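Local coordinates for putative sugar binding protein (Geobacillus stearothermophilus, PDB 6GT9), which binds galactose and probably also glucose, and is linked to a three-component sensing system and to galactan utilization, at residues I253-Q267 with T295-L307. Residues are numbered along the deposited sequence; the frame is centred on the assembly and turned at random.
With GAL (beta-D-galactopyranose), chain E.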
ATOM      1  N   ILE A 253     -13.952   6.763  -3.365  1.00 28.88           N
ATOM      2  CA  ILE A 253     -15.310   6.278  -3.612  1.00 34.14           C
ATOM      3  C   ILE A 253     -16.179   7.388  -4.191  1.00 35.86           C
ATOM      4  O   ILE A 253     -16.968   7.163  -5.121  1.00 34.83           O
ATOM      5  CB  ILE A 253     -15.924   5.701  -2.323  1.00 32.95           C
ATOM      6  CG1 ILE A 253     -15.116   4.496  -1.828  1.00 34.58           C
ATOM      7  CG2 ILE A 253     -17.386   5.330  -2.540  1.00 34.63           C
ATOM      8  CD1 ILE A 253     -14.917   3.422  -2.859  1.00 34.22           C
ATOM      9  N   ARG A 254     -16.046   8.603  -3.651  1.00 33.05           N
ATOM     10  CA  ARG A 254     -16.801   9.741  -4.168  1.00 39.95           C
ATOM     11  C   ARG A 254     -16.515   9.969  -5.650  1.00 35.58           C
ATOM     12  O   ARG A 254     -17.439  10.097  -6.464  1.00 35.74           O
ATOM     13  CB  ARG A 254     -16.465  10.991  -3.354  1.00 34.30           C
ATOM     14  CG  ARG A 254     -17.228  12.215  -3.803  1.00 41.87           C
ATOM     15  CD  ARG A 254     -18.724  11.923  -3.828  1.00 46.86           C
ATOM     16  NE  ARG A 254     -19.486  13.043  -4.370  1.00 51.48           N
ATOM     17  CZ  ARG A 254     -20.371  12.943  -5.358  1.00 46.44           C
ATOM     18  NH1 ARG A 254     -20.624  11.762  -5.916  1.00 46.56           N
ATOM     19  NH2 ARG A 254     -21.010  14.026  -5.778  1.00 47.39           N
ATOM     20  N   TYR A 255     -15.233  10.012  -6.019  1.00 35.22           N
ATOM     21  CA  TYR A 255     -14.856  10.210  -7.417  1.00 32.15           C
ATOM     22  C   TYR A 255     -15.351   9.069  -8.303  1.00 34.96           C
ATOM     23  O   TYR A 255     -15.744   9.288  -9.458  1.00 33.07           O
ATOM     24  CB  TYR A 255     -13.341  10.339  -7.524  1.00 29.64           C
ATOM     25  CG  TYR A 255     -12.778  11.720  -7.270  1.00 34.43           C
ATOM     26  CD1 TYR A 255     -13.251  12.829  -7.962  1.00 36.06           C
ATOM     27  CD2 TYR A 255     -11.743  11.910  -6.352  1.00 32.78           C
ATOM     28  CE1 TYR A 255     -12.720  14.094  -7.744  1.00 34.38           C
ATOM     29  CE2 TYR A 255     -11.207  13.165  -6.127  1.00 32.55           C
ATOM     30  CZ  TYR A 255     -11.697  14.252  -6.825  1.00 36.34           C
ATOM     31  OH  TYR A 255     -11.162  15.498  -6.598  1.00 36.56           O
ATOM     32  N   LEU A 256     -15.301   7.836  -7.788  1.00 29.72           N
ATOM     33  CA  LEU A 256     -15.865   6.694  -8.495  1.00 32.52           C
ATOM     34  C   LEU A 256     -17.359   6.878  -8.718  1.00 36.60           C
ATOM     35  O   LEU A 256     -17.880   6.576  -9.801  1.00 35.15           O
ATOM     36  CB  LEU A 256     -15.588   5.426  -7.692  1.00 26.16           C
ATOM     37  CG  LEU A 256     -15.548   4.029  -8.285  1.00 32.23           C
ATOM     38  CD1 LEU A 256     -14.567   3.941  -9.434  1.00 30.81           C
ATOM     39  CD2 LEU A 256     -15.146   3.080  -7.168  1.00 30.81           C
ATOM     40  N   GLN A 257     -18.065   7.379  -7.701  1.00 35.17           N
ATOM     41  CA  GLN A 257     -19.489   7.648  -7.859  1.00 40.69           C
ATOM     42  C   GLN A 257     -19.730   8.752  -8.882  1.00 38.68           C
ATOM     43  O   GLN A 257     -20.676   8.676  -9.676  1.00 38.24           O
ATOM     44  CB  GLN A 257     -20.100   8.011  -6.505  1.00 41.72           C
ATOM     45  CG  GLN A 257     -21.597   8.294  -6.531  1.00 47.98           C
ATOM     46  CD  GLN A 257     -22.446   7.054  -6.789  1.00 50.67           C
ATOM     47  OE1 GLN A 257     -23.471   7.128  -7.470  1.00 60.27           O
ATOM     48  NE2 GLN A 257     -22.029   5.915  -6.238  1.00 50.67           N
ATOM     49  N   LYS A 258     -18.876   9.779  -8.888  1.00 39.26           N
ATOM     50  CA  LYS A 258     -18.989  10.872  -9.844  1.00 37.84           C
ATOM     51  C   LYS A 258     -18.596  10.469 -11.254  1.00 38.15           C
ATOM     52  O   LYS A 258     -18.884  11.222 -12.193  1.00 35.35           O
ATOM     53  CB  LYS A 258     -18.123  12.052  -9.410  1.00 35.50           C
ATOM     54  CG  LYS A 258     -18.778  12.969  -8.393  1.00 43.73           C
ATOM     55  CD  LYS A 258     -17.755  13.850  -7.679  1.00 41.34           C
ATOM     56  CE  LYS A 258     -17.565  15.206  -8.345  1.00 44.15           C
ATOM     57  NZ  LYS A 258     -17.108  15.091  -9.759  1.00 49.60           N
ATOM     58  N   GLY A 259     -17.944   9.322 -11.429  1.00 32.78           N
ATOM     59  CA  GLY A 259     -17.468   8.899 -12.729  1.00 34.30           C
ATOM     60  C   GLY A 259     -16.089   9.404 -13.095  1.00 34.27           C
ATOM     61  O   GLY A 259     -15.545   8.977 -14.120  1.00 33.86           O
ATOM     62  N   THR A 260     -15.504  10.285 -12.278  1.00 30.16           N
ATOM     63  CA  THR A 260     -14.170  10.806 -12.560  1.00 27.92           C
ATOM     64  C   THR A 260     -13.123   9.701 -12.517  1.00 31.53           C
ATOM     65  O   THR A 260     -12.263   9.611 -13.401  1.00 27.37           O
ATOM     66  CB  THR A 260     -13.822  11.902 -11.560  1.00 31.11           C
ATOM     67  OG1 THR A 260     -14.900  12.846 -11.494  1.00 38.48           O
ATOM     68  CG2 THR A 260     -12.545  12.600 -11.974  1.00 31.70           C
ATOM     69  N   ILE A 261     -13.159   8.866 -11.465  1.00 30.15           N
ATOM     70  CA  ILE A 261     -12.368   7.639 -11.395  1.00 26.41           C
ATOM     71  C   ILE A 261     -13.201   6.494 -11.951  1.00 23.59           C
ATOM     72  O   ILE A 261     -14.398   6.387 -11.672  1.00 28.42           O
ATOM     73  CB  ILE A 261     -11.915   7.366  -9.944  1.00 21.03           C
ATOM     74  CG1 ILE A 261     -10.944   8.473  -9.507  1.00 25.03           C
ATOM     75  CG2 ILE A 261     -11.286   5.988  -9.812  1.00 24.76           C
ATOM     76  CD1 ILE A 261     -10.411   8.328  -8.088  1.00 25.28           C
ATOM     77  N   ALA A 262     -12.574   5.639 -12.756  1.00 23.97           N
ATOM     78  CA  ALA A 262     -13.271   4.512 -13.369  1.00 22.54           C
ATOM     79  C   ALA A 262     -13.193   3.230 -12.551  1.00 27.00           C
ATOM     80  O   ALA A 262     -14.116   2.403 -12.605  1.00 22.99           O
ATOM     81  CB  ALA A 262     -12.702   4.240 -14.763  1.00 24.26           C
ATOM     82  N   ALA A 263     -12.110   3.023 -11.807  1.00 25.12           N
ATOM     83  CA  ALA A 263     -11.945   1.756 -11.115  1.00 15.17           C
ATOM     84  C   ALA A 263     -10.940   1.945  -9.996  1.00 18.41           C
ATOM     85  O   ALA A 263     -10.176   2.909  -9.985  1.00 20.20           O
ATOM     86  CB  ALA A 263     -11.468   0.657 -12.059  1.00 16.58           C
ATOM     87  N   THR A 264     -10.934   1.003  -9.058  1.00 23.64           N
ATOM     88  CA  THR A 264      -9.899   1.052  -8.037  1.00 19.62           C
ATOM     89  C   THR A 264      -9.674  -0.342  -7.460  1.00 21.15           C
ATOM     90  O   THR A 264     -10.580  -1.179  -7.433  1.00 21.67           O
ATOM     91  CB  THR A 264     -10.231   2.092  -6.946  1.00 20.62           C
ATOM     92  OG1 THR A 264      -9.044   2.378  -6.197  1.00 21.34           O
ATOM     93  CG2 THR A 264     -11.320   1.598  -6.002  1.00 24.42           C
ATOM     94  N   VAL A 265      -8.442  -0.587  -7.020  1.00 22.87           N
ATOM     95  CA  VAL A 265      -8.038  -1.885  -6.496  1.00 24.35           C
ATOM     96  C   VAL A 265      -8.291  -1.924  -4.994  1.00 27.22           C
ATOM     97  O   VAL A 265      -7.789  -1.078  -4.241  1.00 23.49           O
ATOM     98  CB  VAL A 265      -6.567  -2.180  -6.816  1.00 20.94           C
ATOM     99  CG1 VAL A 265      -6.190  -3.577  -6.312  1.00 19.39           C
ATOM    100  CG2 VAL A 265      -6.334  -2.065  -8.328  1.00 21.53           C
ATOM    101  N   VAL A 266      -9.057  -2.922  -4.550  1.00 23.18           N
ATOM    102  CA  VAL A 266      -9.425  -3.020  -3.142  1.00 25.97           C
ATOM    103  C   VAL A 266      -8.285  -3.646  -2.354  1.00 19.66           C
ATOM    104  O   VAL A 266      -7.632  -4.586  -2.815  1.00 23.05           O
ATOM    105  CB  VAL A 266     -10.719  -3.835  -2.978  1.00 26.81           C
ATOM    106  CG1 VAL A 266     -11.093  -3.953  -1.504  1.00 30.22           C
ATOM    107  CG2 VAL A 266     -11.852  -3.187  -3.775  1.00 27.74           C
ATOM    108  N   GLN A 267      -8.032  -3.117  -1.162  1.00 20.99           N
ATOM    109  CA  GLN A 267      -7.210  -3.809  -0.180  1.00 20.02           C
ATOM    110  C   GLN A 267      -8.005  -3.913   1.112  1.00 21.14           C
ATOM    111  O   GLN A 267      -9.089  -3.345   1.243  1.00 23.30           O
ATOM    112  CB  GLN A 267      -5.873  -3.095   0.069  1.00 23.75           C
ATOM    113  CG  GLN A 267      -4.920  -3.012  -1.124  1.00 22.11           C
ATOM    114  CD  GLN A 267      -3.535  -2.566  -0.703  1.00 20.47           C
ATOM    115  OE1 GLN A 267      -2.655  -3.390  -0.446  1.00 20.56           O
ATOM    116  NE2 GLN A 267      -3.343  -1.252  -0.588  1.00 21.70           N
ATOM    117  N   THR A 295      -4.472 -10.924   2.140  1.00 20.65           N
ATOM    118  CA  THR A 295      -5.818 -10.402   2.271  1.00 18.62           C
ATOM    119  C   THR A 295      -6.396 -10.104   0.884  1.00 23.16           C
ATOM    120  O   THR A 295      -5.670  -9.952  -0.107  1.00 21.35           O
ATOM    121  CB  THR A 295      -5.827  -9.167   3.174  1.00 20.75           C
ATOM    122  OG1 THR A 295      -4.813  -8.243   2.762  1.00 16.75           O
ATOM    123  CG2 THR A 295      -5.542  -9.588   4.639  1.00 21.39           C
ATOM    124  N   GLU A 296      -7.727 -10.051   0.827  1.00 25.30           N
ATOM    125  CA  GLU A 296      -8.457  -9.942  -0.441  1.00 24.94           C
ATOM    126  C   GLU A 296      -8.013  -8.732  -1.261  1.00 23.11           C
ATOM    127  O   GLU A 296      -7.780  -7.651  -0.719  1.00 22.32           O
ATOM    128  CB  GLU A 296      -9.956  -9.840  -0.142  1.00 29.46           C
ATOM    129  CG  GLU A 296     -10.844  -9.440  -1.307  1.00 40.35           C
ATOM    130  CD  GLU A 296     -11.217 -10.628  -2.181  1.00 46.20           C
ATOM    131  OE1 GLU A 296     -10.379 -11.547  -2.321  1.00 50.73           O
ATOM    132  OE2 GLU A 296     -12.350 -10.655  -2.718  1.00 50.23           O
ATOM    133  N   THR A 297      -7.891  -8.920  -2.583  1.00 25.49           N
ATOM    134  CA  THR A 297      -7.732  -7.805  -3.511  1.00 20.40           C
ATOM    135  C   THR A 297      -8.552  -8.105  -4.762  1.00 25.53           C
ATOM    136  O   THR A 297      -8.716  -9.266  -5.156  1.00 22.94           O
ATOM    137  CB  THR A 297      -6.246  -7.524  -3.877  1.00 20.40           C
ATOM    138  OG1 THR A 297      -6.135  -6.289  -4.620  1.00 19.94           O
ATOM    139  CG2 THR A 297      -5.645  -8.648  -4.703  1.00 21.14           C
ATOM    140  N   LYS A 298      -9.101  -7.048  -5.354  1.00 21.67           N
ATOM    141  CA  LYS A 298      -9.975  -7.157  -6.525  1.00 20.94           C
ATOM    142  C   LYS A 298     -10.230  -5.756  -7.048  1.00 25.66           C
ATOM    143  O   LYS A 298     -10.213  -4.790  -6.281  1.00 26.47           O
ATOM    144  CB  LYS A 298     -11.311  -7.817  -6.178  1.00 30.34           C
ATOM    145  CG  LYS A 298     -12.101  -7.060  -5.121  1.00 31.97           C
ATOM    146  CD  LYS A 298     -13.568  -7.461  -5.106  1.00 37.13           C
ATOM    147  CE  LYS A 298     -14.109  -7.519  -3.683  1.00 40.37           C
ATOM    148  NZ  LYS A 298     -15.596  -7.647  -3.625  1.00 42.75           N
ATOM    149  N   VAL A 299     -10.486  -5.652  -8.341  1.00 24.87           N
ATOM    150  CA  VAL A 299     -10.847  -4.373  -8.934  1.00 25.54           C
ATOM    151  C   VAL A 299     -12.349  -4.183  -8.785  1.00 27.88           C
ATOM    152  O   VAL A 299     -13.130  -5.103  -9.043  1.00 29.58           O
ATOM    153  CB  VAL A 299     -10.412  -4.302 -10.405  1.00 27.94           C
ATOM    154  CG1 VAL A 299     -10.814  -2.951 -11.022  1.00 26.36           C
ATOM    155  CG2 VAL A 299      -8.910  -4.494 -10.503  1.00 29.58           C
ATOM    156  N   ILE A 300     -12.753  -3.008  -8.319  1.00 22.22           N
ATOM    157  CA  ILE A 300     -14.158  -2.653  -8.264  1.00 27.32           C
ATOM    158  C   ILE A 300     -14.371  -1.425  -9.138  1.00 29.25           C
ATOM    159  O   ILE A 300     -13.456  -0.633  -9.389  1.00 26.30           O
ATOM    160  CB  ILE A 300     -14.654  -2.387  -6.832  1.00 33.23           C
ATOM    161  CG1 ILE A 300     -13.869  -1.228  -6.209  1.00 31.35           C
ATOM    162  CG2 ILE A 300     -14.550  -3.666  -5.994  1.00 26.22           C
ATOM    163  CD1 ILE A 300     -14.723  -0.210  -5.490  1.00 32.79           C
ATOM    164  N   ARG A 301     -15.606  -1.276  -9.603  1.00 28.53           N
ATOM    165  CA  ARG A 301     -16.037  -0.143 -10.405  1.00 28.60           C
ATOM    166  C   ARG A 301     -17.293   0.431  -9.762  1.00 32.47           C
ATOM    167  O   ARG A 301     -17.770  -0.067  -8.738  1.00 33.16           O
ATOM    168  CB  ARG A 301     -16.279  -0.562 -11.867  1.00 29.64           C
ATOM    169  CG  ARG A 301     -15.040  -1.137 -12.549  1.00 29.64           C
ATOM    170  CD  ARG A 301     -15.369  -1.852 -13.849  1.00 30.85           C
ATOM    171  NE  ARG A 301     -14.171  -2.274 -14.576  1.00 25.65           N
ATOM    172  CZ  ARG A 301     -13.572  -3.451 -14.408  1.00 24.90           C
ATOM    173  NH1 ARG A 301     -14.050  -4.315 -13.523  1.00 25.41           N
ATOM    174  NH2 ARG A 301     -12.486  -3.761 -15.113  1.00 23.59           N
ATOM    175  N   LYS A 302     -17.826   1.488 -10.379  1.00 33.19           N
ATOM    176  CA  LYS A 302     -19.017   2.154  -9.857  1.00 34.69           C
ATOM    177  C   LYS A 302     -20.199   1.197  -9.707  1.00 33.71           C
ATOM    178  O   LYS A 302     -21.027   1.378  -8.807  1.00 37.81           O
ATOM    179  CB  LYS A 302     -19.390   3.319 -10.774  1.00 35.26           C
ATOM    180  CG  LYS A 302     -20.606   4.117 -10.337  1.00 40.95           C
ATOM    181  CD  LYS A 302     -21.042   5.054 -11.453  1.00 43.72           C
ATOM    182  CE  LYS A 302     -22.381   5.694 -11.154  1.00 46.92           C
ATOM    183  NZ  LYS A 302     -22.318   6.543  -9.941  1.00 53.26           N
ATOM    184  N   LYS A 303     -20.303   0.183 -10.574  1.00 32.38           N
ATOM    185  CA  LYS A 303     -21.389  -0.787 -10.471  1.00 32.84           C
ATOM    186  C   LYS A 303     -21.307  -1.627  -9.205  1.00 40.94           C
ATOM    187  O   LYS A 303     -22.279  -2.309  -8.861  1.00 38.19           O
ATOM    188  CB  LYS A 303     -21.399  -1.719 -11.693  1.00 37.50           C
ATOM    189  CG  LYS A 303     -20.199  -2.658 -11.750  1.00 42.19           C
ATOM    190  CD  LYS A 303     -20.253  -3.647 -12.908  1.00 44.37           C
ATOM    191  CE  LYS A 303     -20.261  -2.941 -14.259  1.00 50.61           C
ATOM    192  NZ  LYS A 303     -19.296  -1.800 -14.319  1.00 48.96           N
ATOM    193  N   ASP A 304     -20.177  -1.610  -8.515  1.00 41.12           N
ATOM    194  CA  ASP A 304     -20.034  -2.386  -7.296  1.00 42.39           C
ATOM    195  C   ASP A 304     -20.381  -1.589  -6.054  1.00 41.98           C
ATOM    196  O   ASP A 304     -20.441  -2.166  -4.973  1.00 53.52           O
ATOM    197  CB  ASP A 304     -18.612  -2.938  -7.193  1.00 35.39           C
ATOM    198  CG  ASP A 304     -18.273  -3.879  -8.332  1.00 36.94           C
ATOM    199  OD1 ASP A 304     -18.821  -4.999  -8.344  1.00 39.45           O
ATOM    200  OD2 ASP A 304     -17.452  -3.510  -9.207  1.00 31.95           O
ATOM    201  N   LEU A 305     -20.610  -0.292  -6.185  1.00 45.07           N
ATOM    202  CA  LEU A 305     -21.053   0.544  -5.077  1.00 50.04           C
ATOM    203  C   LEU A 305     -22.538   0.350  -4.879  1.00 60.67           C
ATOM    204  O   LEU A 305     -23.289   0.491  -5.854  1.00 61.15           O
ATOM    205  CB  LEU A 305     -20.752   2.001  -5.334  1.00 45.88           C
ATOM    206  CG  LEU A 305     -19.310   2.264  -5.749  1.00 42.02           C
ATOM    207  CD1 LEU A 305     -19.145   3.741  -6.032  1.00 38.47           C
ATOM    208  CD2 LEU A 305     -18.353   1.788  -4.672  1.00 42.75           C
ATOM    209  N   PRO A 306     -23.000   0.085  -3.635  1.00 66.30           N
ATOM    210  CA  PRO A 306     -22.553   0.325  -2.243  1.00 64.41           C
ATOM    211  C   PRO A 306     -21.381  -0.535  -1.780  1.00 65.60           C
ATOM    212  O   PRO A 306     -20.908  -1.304  -2.581  1.00 68.14           O
ATOM    213  CB  PRO A 306     -23.779  -0.022  -1.418  1.00 69.66           C
ATOM    214  CG  PRO A 306     -24.371  -1.213  -2.192  1.00 71.27           C
ATOM    215  CD  PRO A 306     -24.081  -0.897  -3.673  1.00 67.53           C
ATOM    216  N   LEU A 307     -20.943  -0.502  -0.517  1.00 74.07           N
ATOM    217  CA  LEU A 307     -20.132  -1.625  -0.061  1.00 75.55           C
ATOM    218  C   LEU A 307     -20.291  -1.867   1.434  1.00 77.47           C
ATOM    219  O   LEU A 307     -19.469  -1.440   2.239  1.00 79.57           O
ATOM    220  CB  LEU A 307     -18.634  -1.450  -0.420  1.00 67.75           C
ATOM    221  CG  LEU A 307     -18.138  -2.062  -1.748  1.00 68.19           C
ATOM    222  CD1 LEU A 307     -16.859  -1.404  -2.260  1.00 58.56           C
ATOM    223  CD2 LEU A 307     -17.977  -3.583  -1.643  1.00 65.54           C
TER
HETATM  224  C1  GAL E 401      -1.517   2.060  -0.080  1.00 16.19           C
HETATM  225  C2  GAL E 401      -0.349   1.229   0.411  1.00 17.95           C
HETATM  226  C3  GAL E 401       0.213   1.772   1.737  1.00 17.31           C
HETATM  227  C4  GAL E 401       0.594   3.235   1.583  1.00 16.41           C
HETATM  228  C5  GAL E 401      -0.565   4.030   1.008  1.00 20.18           C
HETATM  229  C6  GAL E 401      -0.177   5.469   0.660  1.00 19.10           C
HETATM  230  O1  GAL E 401      -1.984   1.546  -1.312  1.00 20.53           O
HETATM  231  O2  GAL E 401      -0.743  -0.134   0.626  1.00 16.36           O
HETATM  232  O3  GAL E 401       1.390   1.099   2.063  1.00 18.48           O
HETATM  233  O4  GAL E 401       1.732   3.363   0.724  1.00 18.15           O
HETATM  234  O5  GAL E 401      -1.111   3.435  -0.238  1.00 19.67           O
HETATM  235  O6  GAL E 401      -1.325   6.273   0.491  1.00 20.40           O
HETATM  236  O   HOH W   1     -16.746   2.846 -12.587  1.00 29.66           O
HETATM  237  O   HOH W   2     -14.249   0.904 -15.424  1.00 31.40           O
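Ile253 and Leu256 look out from the last turns of helix 250-258 onto Ile300 and Leu305; Leu256 CD2 lies 3.7 Å from Ile300 CD1, the two side chains crossing at about a right angle. Where the helix ends, Lys302 reaches over Leu256 O with its CG anti to the backbone N (chi1 -179°) and delivers NZ to Gln257. That ammonium is 2.7 Å from the backbone Gln257 O, on a lone pair in the carbonyl plane, and also bonds Gln257 OE1, there from above the amide plane. A water joins Ala262 O to Lys302 N. Ala263 puts its CB against Val299 CG1, on the face covered by helix 135-149. Thr264 and Ile300 form an antiparallel hydrogen-bonded pair (N to O both ways, 3.0 Å each), while Thr264 OG1 turns to Asp247 O. Val265 faces Val299 in a non-hydrogen-bonded pair, its CG1 against Thr297 OG1. Val266 N donates to Lys298 O (2.8 Å), Val266 CG2 meets Ile300 CG2 at 3.5 Å, and Val266 O takes a bond from Thr297 OG1 (2.9 Å), a hydroxyl set anti to the backbone N by chi1 -171°. A valine replacing Thr297 would probably leave Val266 O without this bond just before the sugar site. Gln267 follows, its NE2 donating to galactose O2 (3.1 Å) and to Asp247. In this periplasmic-binding-protein fold, strand 298-301 is the antiparallel edge of an otherwise parallel sheet, held by backbone bonds to the strand that leads into Gln267; the Lys302 ammonium on Gln257 O probably offsets the negative end of the helix.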